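Local structure of yncA (Salmonella typhimurium, 3DR6) at residues E60-G72 with T83-Q95. The protein is a putative acetyltransferase of the GNAT family, which probably transfers the acetyl group of acetyl-CoA to an acceptor not identified here. Sequence-based numbering, arbitrary orientation.
Sequences EENGVVTGYASFG and TVEHSVYVHPAHQ. With EDO (1,2-ethanediol), chain I.
The antiparallel hairpin of strands 64-72 and 83-90 in the central sheet of the GNAT fold pairs Y68 with Y89, S70 with S87 and G72 with E85 as hydrogen-bonded pairs. Each is closed by two near-straight N-H...O bonds; in the Y68-Y89 pair both, Y89 N to Y68 O and Y68 N to Y89 O, are 2.9 Å. Past this pair, at the other end from G72-E85, H91 N bonds to T66 O at 2.9 Å, but from above the carbonyl plane, as 83-95 leaves the strand for the type I turn H91-H94. That turn brings the imidazole of H94 against T66, whose CG2 sits over the centre of the ring, 3.4 Å from ND1, in a CH-pi contact; T66 OG1 turns instead to S59.

On the face carrying the tyrosines, the edge of the Y89 ring meets the face of Y68 in an offset edge-to-face pair, planes at 62°, with Y89 CD2 3.5 Å from Y68 CZ. The Y68 ring leans across to its neighbour because CG lies between the backbone N and carbonyl carbon (chi1 80°). A water bound to S87 OG at 2.9 Å makes a weak link to Y68 OH. On the other face, V84 CG2 lies over the F71 ring, toward its rim, and A69 CB touches V88 CG2.

The backbone bonds thus fix the register, side-chain contacts add packing on each face, and H91 N and the H94 ring hold the turn to T66.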
loop_
_atom_site.group_PDB
_atom_site.type_symbol
_atom_site.label_atom_id
_atom_site.label_comp_id
_atom_site.label_asym_id
_atom_site.label_seq_id
_atom_site.Cartn_x
_atom_site.Cartn_y
_atom_site.Cartn_z
ATOM N N GLU C 60 -17.409 1.332 23.893
ATOM C CA GLU C 60 -17.564 0.771 25.221
ATOM C C GLU C 60 -19.063 0.693 25.536
ATOM O O GLU C 60 -19.842 1.559 25.118
ATOM C CB GLU C 60 -16.832 1.668 26.217
ATOM C CG GLU C 60 -16.554 1.100 27.603
ATOM C CD GLU C 60 -15.861 2.128 28.497
ATOM O OE1 GLU C 60 -15.467 3.202 27.998
ATOM O OE2 GLU C 60 -15.725 1.882 29.711
ATOM N N GLU C 61 -19.450 -0.359 26.253
ATOM C CA GLU C 61 -20.824 -0.576 26.712
ATOM C C GLU C 61 -20.718 -1.282 28.060
ATOM O O GLU C 61 -20.083 -2.349 28.164
ATOM C CB GLU C 61 -21.577 -1.448 25.705
ATOM C CG GLU C 61 -23.068 -1.703 26.010
ATOM C CD GLU C 61 -23.647 -2.783 25.099
ATOM O OE1 GLU C 61 -23.569 -2.624 23.861
ATOM O OE2 GLU C 61 -24.145 -3.812 25.615
ATOM N N ASN C 62 -21.313 -0.674 29.090
ATOM C CA ASN C 62 -21.292 -1.217 30.443
ATOM C C ASN C 62 -19.861 -1.556 30.871
ATOM O O ASN C 62 -19.612 -2.590 31.488
ATOM C CB ASN C 62 -22.213 -2.444 30.541
ATOM C CG ASN C 62 -22.812 -2.630 31.941
ATOM O OD1 ASN C 62 -22.934 -1.683 32.720
ATOM N ND2 ASN C 62 -23.201 -3.871 32.251
ATOM N N GLY C 63 -18.922 -0.679 30.518
ATOM C CA GLY C 63 -17.516 -0.888 30.844
ATOM C C GLY C 63 -16.753 -1.923 30.016
ATOM O O GLY C 63 -15.570 -2.172 30.283
ATOM N N VAL C 64 -17.403 -2.535 29.024
ATOM C CA VAL C 64 -16.747 -3.550 28.182
ATOM C C VAL C 64 -16.374 -2.922 26.824
ATOM O O VAL C 64 -17.194 -2.227 26.211
ATOM C CB VAL C 64 -17.637 -4.817 27.986
ATOM C CG1 VAL C 64 -16.969 -5.825 27.023
ATOM C CG2 VAL C 64 -17.966 -5.483 29.361
ATOM N N VAL C 65 -15.135 -3.139 26.390
ATOM C CA VAL C 65 -14.700 -2.684 25.057
ATOM C C VAL C 65 -15.345 -3.600 24.006
ATOM O O VAL C 65 -15.094 -4.795 23.980
ATOM C CB VAL C 65 -13.143 -2.662 24.927
ATOM C CG1 VAL C 65 -12.703 -2.369 23.473
ATOM C CG2 VAL C 65 -12.546 -1.603 25.877
ATOM N N THR C 66 -16.192 -3.027 23.163
ATOM C CA THR C 66 -16.978 -3.775 22.165
ATOM C C THR C 66 -16.409 -3.671 20.743
ATOM O O THR C 66 -16.871 -4.359 19.804
ATOM C CB THR C 66 -18.432 -3.270 22.150
ATOM O OG1 THR C 66 -18.412 -1.853 21.971
ATOM C CG2 THR C 66 -19.157 -3.601 23.464
ATOM N N GLY C 67 -15.420 -2.794 20.569
ATOM C CA GLY C 67 -14.814 -2.561 19.260
ATOM C C GLY C 67 -13.699 -1.545 19.354
ATOM O O GLY C 67 -13.560 -0.849 20.361
ATOM N N TYR C 68 -12.900 -1.448 18.298
ATOM C CA TYR C 68 -11.888 -0.416 18.245
ATOM C C TYR C 68 -11.628 0.023 16.805
ATOM O O TYR C 68 -11.974 -0.691 15.839
ATOM C CB TYR C 68 -10.589 -0.860 18.944
ATOM C CG TYR C 68 -9.663 -1.765 18.137
ATOM C CD1 TYR C 68 -9.812 -3.160 18.162
ATOM C CD2 TYR C 68 -8.615 -1.227 17.376
ATOM C CE1 TYR C 68 -8.962 -3.984 17.449
ATOM C CE2 TYR C 68 -7.754 -2.054 16.650
ATOM C CZ TYR C 68 -7.934 -3.425 16.692
ATOM O OH TYR C 68 -7.076 -4.248 15.981
ATOM N N ALA C 69 -11.030 1.202 16.675
ATOM C CA ALA C 69 -10.748 1.783 15.356
ATOM C C ALA C 69 -9.465 2.602 15.414
ATOM O O ALA C 69 -9.137 3.214 16.444
ATOM C CB ALA C 69 -11.909 2.643 14.887
ATOM N N SER C 70 -8.737 2.602 14.306
ATOM C CA SER C 70 -7.536 3.439 14.185
ATOM C C SER C 70 -7.308 3.733 12.708
ATOM O O SER C 70 -8.001 3.175 11.851
ATOM C CB SER C 70 -6.314 2.710 14.776
ATOM O OG SER C 70 -5.211 3.604 14.905
ATOM N N PHE C 71 -6.363 4.618 12.412
ATOM C CA PHE C 71 -5.826 4.672 11.056
ATOM C C PHE C 71 -4.323 4.811 11.098
ATOM O O PHE C 71 -3.736 5.263 12.119
ATOM C CB PHE C 71 -6.501 5.757 10.193
ATOM C CG PHE C 71 -6.308 7.176 10.683
ATOM C CD1 PHE C 71 -5.055 7.796 10.595
ATOM C CD2 PHE C 71 -7.401 7.906 11.177
ATOM C CE1 PHE C 71 -4.873 9.130 11.018
ATOM C CE2 PHE C 71 -7.237 9.252 11.603
ATOM C CZ PHE C 71 -5.963 9.855 11.525
ATOM N N GLY C 72 -3.711 4.412 9.992
ATOM C CA GLY C 72 -2.291 4.627 9.763
ATOM C C GLY C 72 -2.026 5.098 8.353
ATOM O O GLY C 72 -2.946 5.232 7.542
ATOM N N THR C 83 -2.882 10.683 2.943
ATOM C CA THR C 83 -3.798 9.564 2.725
ATOM C C THR C 83 -3.588 8.499 3.805
ATOM O O THR C 83 -2.461 7.971 3.992
ATOM C CB THR C 83 -3.610 8.948 1.319
ATOM O OG1 THR C 83 -3.813 9.967 0.329
ATOM C CG2 THR C 83 -4.625 7.799 1.075
ATOM N N VAL C 84 -4.656 8.223 4.542
ATOM C CA VAL C 84 -4.600 7.235 5.614
ATOM C C VAL C 84 -5.538 6.071 5.304
ATOM O O VAL C 84 -6.511 6.220 4.547
ATOM C CB VAL C 84 -4.918 7.840 7.014
ATOM C CG1 VAL C 84 -3.744 8.745 7.503
ATOM C CG2 VAL C 84 -6.301 8.575 7.018
ATOM N N GLU C 85 -5.231 4.914 5.879
ATOM C CA GLU C 85 -6.073 3.744 5.746
ATOM C C GLU C 85 -6.561 3.319 7.131
ATOM O O GLU C 85 -5.751 3.177 8.077
ATOM C CB GLU C 85 -5.295 2.589 5.094
ATOM C CG GLU C 85 -6.124 1.335 5.033
ATOM C CD GLU C 85 -5.420 0.194 4.342
ATOM O OE1 GLU C 85 -4.277 0.419 3.857
ATOM O OE2 GLU C 85 -6.027 -0.910 4.301
ATOM N N HIS C 86 -7.872 3.082 7.242
ATOM C CA HIS C 86 -8.499 2.830 8.552
ATOM C C HIS C 86 -8.516 1.349 8.873
ATOM O O HIS C 86 -8.416 0.525 7.983
ATOM C CB HIS C 86 -9.932 3.435 8.643
ATOM C CG HIS C 86 -11.008 2.637 7.954
ATOM N ND1 HIS C 86 -11.398 1.385 8.376
ATOM C CD2 HIS C 86 -11.813 2.946 6.906
ATOM C CE1 HIS C 86 -12.362 0.938 7.587
ATOM N NE2 HIS C 86 -12.649 1.882 6.705
ATOM N N SER C 87 -8.630 1.038 10.153
ATOM C CA SER C 87 -8.940 -0.307 10.571
ATOM C C SER C 87 -10.000 -0.172 11.660
ATOM O O SER C 87 -9.818 0.577 12.633
ATOM C CB SER C 87 -7.672 -1.061 11.014
ATOM O OG SER C 87 -7.110 -0.502 12.212
ATOM N N VAL C 88 -11.138 -0.818 11.428
ATOM C CA VAL C 88 -12.248 -0.817 12.381
ATOM C C VAL C 88 -12.635 -2.273 12.628
ATOM O O VAL C 88 -13.010 -2.994 11.681
ATOM C CB VAL C 88 -13.464 -0.033 11.819
ATOM C CG1 VAL C 88 -14.651 -0.149 12.741
ATOM C CG2 VAL C 88 -13.109 1.430 11.596
ATOM N N TYR C 89 -12.530 -2.717 13.876
ATOM C CA TYR C 89 -12.851 -4.106 14.207
ATOM C C TYR C 89 -13.825 -4.141 15.371
ATOM O O TYR C 89 -13.589 -3.537 16.416
ATOM C CB TYR C 89 -11.576 -4.909 14.526
ATOM C CG TYR C 89 -10.548 -4.896 13.400
ATOM C CD1 TYR C 89 -10.862 -5.414 12.141
ATOM C CD2 TYR C 89 -9.276 -4.360 13.596
ATOM C CE1 TYR C 89 -9.925 -5.385 11.080
ATOM C CE2 TYR C 89 -8.336 -4.341 12.554
ATOM C CZ TYR C 89 -8.679 -4.857 11.308
ATOM O OH TYR C 89 -7.771 -4.837 10.265
ATOM N N VAL C 90 -14.930 -4.843 15.172
ATOM C CA VAL C 90 -15.935 -5.015 16.206
ATOM C C VAL C 90 -15.808 -6.429 16.825
ATOM O O VAL C 90 -15.544 -7.414 16.129
ATOM C CB VAL C 90 -17.347 -4.729 15.627
ATOM C CG1 VAL C 90 -18.446 -5.023 16.639
ATOM C CG2 VAL C 90 -17.420 -3.250 15.145
ATOM N N HIS C 91 -15.966 -6.497 18.144
ATOM C CA HIS C 91 -15.850 -7.747 18.876
ATOM C C HIS C 91 -16.984 -8.663 18.385
ATOM O O HIS C 91 -18.109 -8.187 18.187
ATOM C CB HIS C 91 -15.999 -7.436 20.358
ATOM C CG HIS C 91 -15.797 -8.622 21.247
ATOM N ND1 HIS C 91 -16.681 -9.678 21.290
ATOM C CD2 HIS C 91 -14.818 -8.911 22.135
ATOM C CE1 HIS C 91 -16.255 -10.569 22.172
ATOM N NE2 HIS C 91 -15.132 -10.122 22.706
ATOM N N PRO C 92 -16.721 -9.980 18.203
ATOM C CA PRO C 92 -17.785 -10.799 17.616
ATOM C C PRO C 92 -19.062 -10.942 18.450
ATOM O O PRO C 92 -20.086 -11.378 17.916
ATOM C CB PRO C 92 -17.103 -12.173 17.399
ATOM C CG PRO C 92 -16.059 -12.209 18.440
ATOM C CD PRO C 92 -15.521 -10.787 18.502
ATOM N N ALA C 93 -19.013 -10.586 19.729
ATOM C CA ALA C 93 -20.202 -10.626 20.587
ATOM C C ALA C 93 -21.059 -9.374 20.436
ATOM O O ALA C 93 -22.115 -9.258 21.083
ATOM C CB ALA C 93 -19.789 -10.801 22.051
ATOM N N HIS C 94 -20.601 -8.456 19.581
ATOM C CA HIS C 94 -21.178 -7.103 19.509
ATOM C C HIS C 94 -21.482 -6.560 18.127
ATOM O O HIS C 94 -21.601 -5.348 17.965
ATOM C CB HIS C 94 -20.278 -6.136 20.274
ATOM C CG HIS C 94 -20.165 -6.488 21.718
ATOM N ND1 HIS C 94 -21.169 -6.210 22.623
ATOM C CD2 HIS C 94 -19.224 -7.186 22.397
ATOM C CE1 HIS C 94 -20.825 -6.677 23.810
ATOM N NE2 HIS C 94 -19.655 -7.282 23.698
ATOM N N GLN C 95 -21.623 -7.407 17.109
ATOM C CA GLN C 95 -22.035 -6.765 15.851
ATOM C C GLN C 95 -23.532 -6.916 15.512
ATOM O O GLN C 95 -24.290 -7.463 16.333
ATOM C CB GLN C 95 -20.904 -6.666 14.761
ATOM C CG GLN C 95 -21.160 -6.295 13.239
ATOM C CD GLN C 95 -21.498 -4.837 12.825
ATOM O OE1 GLN C 95 -22.396 -4.687 11.996
ATOM N NE2 GLN C 95 -20.777 -3.791 13.311
HETATM C C1 EDO I . -21.278 -10.963 13.762
HETATM O O1 EDO I . -20.546 -10.383 12.694
HETATM C C2 EDO I . -20.290 -11.083 14.902
HETATM O O2 EDO I . -20.242 -12.448 15.315
HETATM O O HOH W 1 -5.380 -2.397 13.598
#